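Local coordinates for phenylacetic acid degradation protein PaaI (Thermus thermophilus HB8, PDB 1WLU) that probably hydrolyses acyl-CoA thioesters, binds coenzyme A, and has a presumed role in phenylacetic acid degradation as a hot dog-fold thioesterase, at residues L14-P18 with G19-V23; R72-G75 with A76-V80. All blocks are in the same frame, centred on the assembly; numbering follows the deposited sequence.

Contact 1 of 2, residues L14-P18 with G19-V23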
loop_
_atom_site.group_PDB
_atom_site.type_symbol
_atom_site.label_atom_id
_atom_site.label_comp_id
_atom_site.label_asym_id
_atom_site.label_seq_id
_atom_site.Cartn_x
_atom_site.Cartn_y
_atom_site.Cartn_z
ATOM N N LEU A 14 16.831 -11.838 -16.481
ATOM C CA LEU A 14 16.470 -13.015 -17.261
ATOM C C LEU A 14 15.575 -12.641 -18.434
ATOM O O LEU A 14 15.377 -13.437 -19.350
ATOM C CB LEU A 14 15.761 -14.054 -16.389
ATOM C CG LEU A 14 16.540 -14.592 -15.186
ATOM C CD1 LEU A 14 15.759 -15.746 -14.575
ATOM C CD2 LEU A 14 17.926 -15.058 -15.613
ATOM N N HIS A 15 15.024 -11.433 -18.400
ATOM C CA HIS A 15 14.177 -10.974 -19.489
ATOM C C HIS A 15 13.919 -9.481 -19.401
ATOM O O HIS A 15 13.784 -8.921 -18.314
ATOM C CB HIS A 15 12.843 -11.729 -19.498
ATOM C CG HIS A 15 12.114 -11.648 -20.805
ATOM N ND1 HIS A 15 11.223 -10.640 -21.104
ATOM C CD2 HIS A 15 12.176 -12.433 -21.907
ATOM C CE1 HIS A 15 10.766 -10.808 -22.333
ATOM N NE2 HIS A 15 11.329 -11.889 -22.842
ATOM N N LEU A 16 13.888 -8.832 -20.558
ATOM C CA LEU A 16 13.603 -7.409 -20.628
ATOM C C LEU A 16 12.975 -7.153 -21.983
ATOM O O LEU A 16 13.547 -7.494 -23.018
ATOM C CB LEU A 16 14.871 -6.568 -20.469
ATOM C CG LEU A 16 14.624 -5.055 -20.402
ATOM C CD1 LEU A 16 13.756 -4.721 -19.193
ATOM C CD2 LEU A 16 15.952 -4.318 -20.315
ATOM N N ALA A 17 11.783 -6.574 -21.966
ATOM C CA ALA A 17 11.049 -6.259 -23.182
ATOM C C ALA A 17 10.164 -5.070 -22.846
ATOM O O ALA A 17 10.058 -4.683 -21.684
ATOM C CB ALA A 17 10.205 -7.453 -23.611
ATOM N N PRO A 18 9.521 -4.466 -23.853
ATOM C CA PRO A 18 8.663 -3.314 -23.568
ATOM C C PRO A 18 7.627 -3.581 -22.477
ATOM O O PRO A 18 6.770 -4.456 -22.620
ATOM C CB PRO A 18 8.026 -3.023 -24.922
ATOM C CG PRO A 18 9.117 -3.417 -25.881
ATOM C CD PRO A 18 9.581 -4.732 -25.301
ATOM N N GLY A 19 7.736 -2.833 -21.381
ATOM C CA GLY A 19 6.805 -2.961 -20.271
ATOM C C GLY A 19 6.968 -4.146 -19.334
ATOM O O GLY A 19 6.142 -4.332 -18.439
ATOM N N GLU A 20 8.015 -4.946 -19.507
ATOM C CA GLU A 20 8.196 -6.104 -18.643
ATOM C C GLU A 20 9.651 -6.481 -18.403
ATOM O O GLU A 20 10.534 -6.147 -19.195
ATOM C CB GLU A 20 7.431 -7.304 -19.216
ATOM C CG GLU A 20 7.938 -7.817 -20.551
ATOM C CD GLU A 20 7.019 -8.873 -21.137
ATOM O OE1 GLU A 20 6.024 -8.502 -21.792
ATOM O OE2 GLU A 20 7.280 -10.072 -20.924
ATOM N N ALA A 21 9.898 -7.178 -17.300
ATOM C CA ALA A 21 11.247 -7.600 -16.958
ATOM C C ALA A 21 11.236 -8.689 -15.901
ATOM O O ALA A 21 10.316 -8.771 -15.089
ATOM C CB ALA A 21 12.054 -6.413 -16.455
ATOM N N VAL A 22 12.257 -9.537 -15.934
ATOM C CA VAL A 22 12.415 -10.593 -14.946
ATOM C C VAL A 22 13.840 -10.477 -14.426
ATOM O O VAL A 22 14.795 -10.435 -15.208
ATOM C CB VAL A 22 12.223 -12.007 -15.544
ATOM C CG1 VAL A 22 12.491 -13.059 -14.469
ATOM C CG2 VAL A 22 10.810 -12.164 -16.089
ATOM N N VAL A 23 13.973 -10.393 -13.107
ATOM C CA VAL A 23 15.270 -10.289 -12.448
ATOM C C VAL A 23 15.379 -11.473 -11.503
ATOM O O VAL A 23 14.412 -11.821 -10.824
ATOM C CB VAL A 23 15.393 -8.968 -11.657
ATOM C CG1 VAL A 23 16.682 -8.954 -10.844
ATOM C CG2 VAL A 23 15.371 -7.789 -12.621
HETATM O O HOH W 1 6.638 -6.627 -24.348
HETATM O O HOH W 2 4.733 -5.939 -21.657
#

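Contact 2 of 2, residues R72-G75 with A76-V80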
loop_
_atom_site.group_PDB
_atom_site.type_symbol
_atom_site.label_atom_id
_atom_site.label_comp_id
_atom_site.label_asym_id
_atom_site.label_seq_id
_atom_site.Cartn_x
_atom_site.Cartn_y
_atom_site.Cartn_z
ATOM N N ARG A 72 5.735 -16.154 1.942
ATOM C CA ARG A 72 6.545 -17.278 2.400
ATOM C C ARG A 72 7.994 -16.868 2.626
ATOM O O ARG A 72 8.557 -16.108 1.844
ATOM C CB ARG A 72 6.507 -18.397 1.352
ATOM C CG ARG A 72 5.108 -18.751 0.854
ATOM C CD ARG A 72 5.166 -19.526 -0.461
ATOM N NE ARG A 72 5.750 -20.856 -0.308
ATOM C CZ ARG A 72 5.122 -21.892 0.237
ATOM N NH1 ARG A 72 3.880 -21.760 0.684
ATOM N NH2 ARG A 72 5.735 -23.065 0.335
ATOM N N PRO A 73 8.616 -17.367 3.704
ATOM C CA PRO A 73 10.012 -17.027 3.985
ATOM C C PRO A 73 10.948 -17.859 3.111
ATOM O O PRO A 73 10.570 -18.929 2.629
ATOM C CB PRO A 73 10.152 -17.371 5.464
ATOM C CG PRO A 73 9.266 -18.571 5.590
ATOM C CD PRO A 73 8.034 -18.151 4.808
ATOM N N LEU A 74 12.159 -17.357 2.895
ATOM C CA LEU A 74 13.153 -18.072 2.097
ATOM C C LEU A 74 14.457 -18.184 2.870
ATOM O O LEU A 74 14.833 -17.276 3.611
ATOM C CB LEU A 74 13.414 -17.350 0.773
ATOM C CG LEU A 74 12.299 -17.368 -0.275
ATOM C CD1 LEU A 74 12.772 -16.625 -1.511
ATOM C CD2 LEU A 74 11.932 -18.808 -0.626
ATOM N N GLY A 75 15.145 -19.305 2.695
ATOM C CA GLY A 75 16.403 -19.504 3.388
ATOM C C GLY A 75 17.588 -19.358 2.456
ATOM O O GLY A 75 17.422 -19.203 1.243
ATOM N N ALA A 76 18.790 -19.406 3.019
ATOM C CA ALA A 76 20.001 -19.285 2.223
ATOM C C ALA A 76 20.015 -20.351 1.135
ATOM O O ALA A 76 19.637 -21.501 1.374
ATOM C CB ALA A 76 21.229 -19.432 3.114
ATOM N N GLY A 77 20.442 -19.960 -0.061
ATOM C CA GLY A 77 20.508 -20.894 -1.169
ATOM C C GLY A 77 19.304 -20.874 -2.090
ATOM O O GLY A 77 19.361 -21.389 -3.206
ATOM N N ALA A 78 18.207 -20.280 -1.634
ATOM C CA ALA A 78 17.003 -20.221 -2.449
ATOM C C ALA A 78 17.199 -19.378 -3.702
ATOM O O ALA A 78 17.767 -18.285 -3.647
ATOM C CB ALA A 78 15.843 -19.664 -1.632
ATOM N N ARG A 79 16.742 -19.911 -4.830
ATOM C CA ARG A 79 16.808 -19.213 -6.109
ATOM C C ARG A 79 15.471 -18.495 -6.219
ATOM O O ARG A 79 14.414 -19.118 -6.102
ATOM C CB ARG A 79 16.956 -20.211 -7.261
ATOM C CG ARG A 79 18.313 -20.897 -7.342
ATOM C CD ARG A 79 19.395 -19.927 -7.794
ATOM N NE ARG A 79 20.650 -20.609 -8.100
ATOM C CZ ARG A 79 21.731 -20.006 -8.586
ATOM N NH1 ARG A 79 21.716 -18.702 -8.826
ATOM N NH2 ARG A 79 22.829 -20.709 -8.836
ATOM N N VAL A 80 15.512 -17.189 -6.444
ATOM C CA VAL A 80 14.286 -16.411 -6.528
ATOM C C VAL A 80 14.262 -15.505 -7.755
ATOM O O VAL A 80 15.304 -15.052 -8.228
ATOM C CB VAL A 80 14.114 -15.574 -5.236
ATOM C CG1 VAL A 80 15.283 -14.620 -5.082
ATOM C CG2 VAL A 80 12.789 -14.832 -5.251
#

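Contact 1 of 2, residues L14-P18 with G19-V23
Leu14 and His15 together face the single residue Val22, a classic beta bulge within strand 12-17, the first arm of a tight hairpin. The amide N of Leu14 bonds to Val22 O at 2.8 Å, and the N of His15 adds only a weak bond to the same oxygen. Alongside, Leu14 CB lies 3.9 Å from Val22 CG1, while His15 CB rests near CG2 of that valine. His15 returns a firmer bond through its carbonyl, with Val22 N donating to His15 O at 2.9 Å. A chi1 of -161° swings the imidazole away from the His15 amide and along the hairpin to the Glu20 carboxylate, where His15 CE1 comes obliquely to 3.8 Å from Glu20 OE2; the two planes stand 46° apart, and no hydrogen bond joins them. Leu16 turns to the other face, its CD1 3.6 Å from Ala21 CB. Ala17 pairs with Glu20 through two nearly straight backbone bonds, and its CB packs on Glu20 CG. Between them Pro18 and Gly19 form the corners of a type II turn, Gly19 supplying the positive phi of 77°. Two waters bridge Pro18 O and Glu20 OE1, tying the acid to the turn. The hairpin lies at the edge of the chain's sheet: Ala21 and Val23 bond to strand 79-89, Leu16 and Ala21 pack on Leu53 of helix 40-56, and Gly19 N bonds to Thr57 OG1.

Contact 2 of 2, residues R72-G75 with A76-V80
Gly75 O accepts the amide of Ala78 at 3.2 Å from Ala78 N, the one hydrogen bond that spans this tight corner and the closing bond of a type II beta turn. The N-H points to the oxygen at 158°. Ala76 and Gly77 occupy the two corners, and Gly77 adopts a phi of 96°, a backbone shape readily accommodated by glycine. Ala78 CB also comes close to the same oxygen, 3.3 Å from Gly75 O. Before the turn, Leu74 points across to the returning chain. Its CB and its CD2 branch each come within 4.1 Å of Ala78 CB, so that the small methyl sits against the base and one arm of the leucine. The other arm reaches deeper, CD1 meeting Val80 at both CB and CG2. With CG beside the backbone N (chi1 -70°) and an extended chi2, Leu74 can span both partners at once. Leu43 of helix 40-56 and Val107 of strand 105-116 also touch Leu74, while Val80 packs on Leu46 of that helix. The Leu74 side chain lies about 9 Å from that of Tyr70, a coenzyme A-binding residue near this contact. The chemistry is thus divided: one backbone bond closes the turn, further held by backbone bonds of Gly77 and Ala78 to Val27, and apolar contacts join Leu74 to Ala78, just before strand 79-89, and to Val80 within it.

In the fold
From the N terminus, contact 1 comes first, closing the hairpin between strands 12-17 and 20-26. The chain then runs through helix 40-56 and outer strand 61-70, and contact 2 carries it past strands 93-102 and 105-116 to inner strand 79-89. The two are therefore in series, neither nesting nor crossing, with centres about 22 Å apart. What unites them is the sheet: strands 20-26 and 79-89 lie side by side and antiparallel, and Val80 in contact 2 bonds to Gly25. Helix 40-56, the sausage of the hot dog fold, packs against both: Leu46 touches Val23 and Val80, with Leu53 on the 14-23 side and Leu43 on the 72-80 side. Two local reversals thus serve one sheet-and-helix core.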